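Local atomic coordinates of protein Tube (Drosophila melanogaster, PDB entry 1D2Z), a protein that recruits the kinase Pelle to the plasma membrane through its death domain in the Toll signalling pathway that sets embryonic dorsoventral polarity. Residues B[44-49]-B[104-109]. Sequence-based numbering, arbitrary orientation.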
# COMPACT_ATOMS: atom_id res chain seq x y z
N ASP B 44 4.23 -13.65 20.31
CA ASP B 44 3.62 -14.96 20.52
C ASP B 44 2.69 -14.99 19.31
O ASP B 44 1.51 -14.65 19.41
CB ASP B 44 2.83 -14.98 21.84
CG ASP B 44 2.22 -16.35 22.14
OD1 ASP B 44 2.18 -17.23 21.25
OD2 ASP B 44 1.77 -16.54 23.30
N VAL B 45 3.27 -15.30 18.16
CA VAL B 45 2.58 -15.34 16.87
C VAL B 45 1.17 -15.90 16.85
O VAL B 45 0.26 -15.26 16.33
CB VAL B 45 3.44 -16.07 15.82
CG1 VAL B 45 2.67 -16.25 14.53
CG2 VAL B 45 4.70 -15.28 15.55
N GLN B 46 0.99 -17.10 17.40
CA GLN B 46 -0.33 -17.72 17.43
C GLN B 46 -1.34 -16.88 18.21
O GLN B 46 -2.47 -16.69 17.77
CB GLN B 46 -0.24 -19.15 17.98
CG GLN B 46 0.46 -20.13 17.03
CD GLN B 46 -0.28 -20.31 15.70
OE1 GLN B 46 -1.51 -20.39 15.67
NE2 GLN B 46 0.47 -20.36 14.61
N ALA B 47 -0.90 -16.35 19.35
CA ALA B 47 -1.75 -15.52 20.19
C ALA B 47 -2.05 -14.16 19.53
O ALA B 47 -3.10 -13.57 19.78
CB ALA B 47 -1.11 -15.32 21.55
N CYS B 48 -1.13 -13.70 18.68
CA CYS B 48 -1.28 -12.42 17.99
C CYS B 48 -1.98 -12.51 16.63
O CYS B 48 -2.30 -11.49 16.04
CB CYS B 48 0.10 -11.77 17.78
SG CYS B 48 0.90 -11.13 19.26
N SER B 49 -2.22 -13.74 16.16
CA SER B 49 -2.85 -13.96 14.85
C SER B 49 -4.32 -13.57 14.70
O SER B 49 -4.73 -13.11 13.63
CB SER B 49 -2.68 -15.42 14.43
OG SER B 49 -1.32 -15.76 14.25
N ARG B 104 7.33 -18.32 14.09
CA ARG B 104 7.13 -18.27 12.64
C ARG B 104 5.92 -17.40 12.33
O ARG B 104 4.80 -17.72 12.75
CB ARG B 104 6.88 -19.68 12.09
CG ARG B 104 8.00 -20.67 12.31
CD ARG B 104 9.13 -20.47 11.31
NE ARG B 104 10.03 -21.61 11.29
CZ ARG B 104 10.93 -21.88 12.23
NH1 ARG B 104 11.06 -21.09 13.28
NH2 ARG B 104 11.71 -22.95 12.12
N PRO B 105 6.11 -16.32 11.56
CA PRO B 105 5.01 -15.42 11.20
C PRO B 105 3.85 -16.08 10.47
O PRO B 105 4.03 -17.01 9.69
CB PRO B 105 5.70 -14.37 10.34
CG PRO B 105 6.84 -15.13 9.73
CD PRO B 105 7.36 -15.90 10.90
N THR B 106 2.65 -15.57 10.73
CA THR B 106 1.42 -16.07 10.14
C THR B 106 0.70 -15.00 9.32
O THR B 106 1.05 -13.82 9.39
CB THR B 106 0.45 -16.56 11.23
OG1 THR B 106 0.23 -15.50 12.17
CG2 THR B 106 1.01 -17.78 11.96
N VAL B 107 -0.31 -15.43 8.57
CA VAL B 107 -1.12 -14.54 7.74
C VAL B 107 -1.83 -13.47 8.58
O VAL B 107 -1.99 -12.33 8.14
CB VAL B 107 -2.19 -15.33 6.94
CG1 VAL B 107 -3.14 -14.38 6.22
CG2 VAL B 107 -1.51 -16.26 5.93
N GLY B 108 -2.26 -13.85 9.78
CA GLY B 108 -2.96 -12.94 10.68
C GLY B 108 -2.03 -11.86 11.21
O GLY B 108 -2.42 -10.70 11.32
N VAL B 109 -0.80 -12.25 11.54
CA VAL B 109 0.20 -11.31 12.03
C VAL B 109 0.60 -10.38 10.88
O VAL B 109 0.75 -9.18 11.08
CB VAL B 109 1.43 -12.05 12.60
CG1 VAL B 109 2.62 -11.10 12.71
CG2 VAL B 109 1.10 -12.62 13.98
O HOH W 1 3.25 -19.59 14.13
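S49 OG and T106 OG1 meet at 2.6 Å where, inside the death-domain helix bundle of Tube, the short helix 45-49 packs against the N-terminus of helix 107-116. The bonds run in series: T106 OG1 donates to S49 OG, and S49 OG donates in turn to V45 O, 2.7 Å away and one turn back. That last bond arrives from above the carbonyl plane, 41° out of it. T106 is the N-cap of helix 107-116, and its OG1, set between backbone N and carbonyl carbon (chi1 55°), also accepts a weak bond from V109 N.

Beside this polar chain lies an apolar patch centred on V45. Its CG1 points into the 104-106 loop, 3.1 Å from R104 O. The same CG1 is only 3.4 Å from T106 CG2, tighter than usual for two methyls. V109 CG2 closes in at 4.0 Å from V45 CG1 and also touches C48 CB.

G108 allows the backbones to come close: its CA lies against S49 O in a CA-H...O contact, where a CB would collide with that oxygen. Further out, Q112 NE2 binds both C48 O and G108 O, tying the two segments together. At the more open side the Q46 amide, whose OE1 is held by N8, reaches across T106 CG2, and a water accepts from Q46 NE2 and donates to R104 O at 2.8 Å.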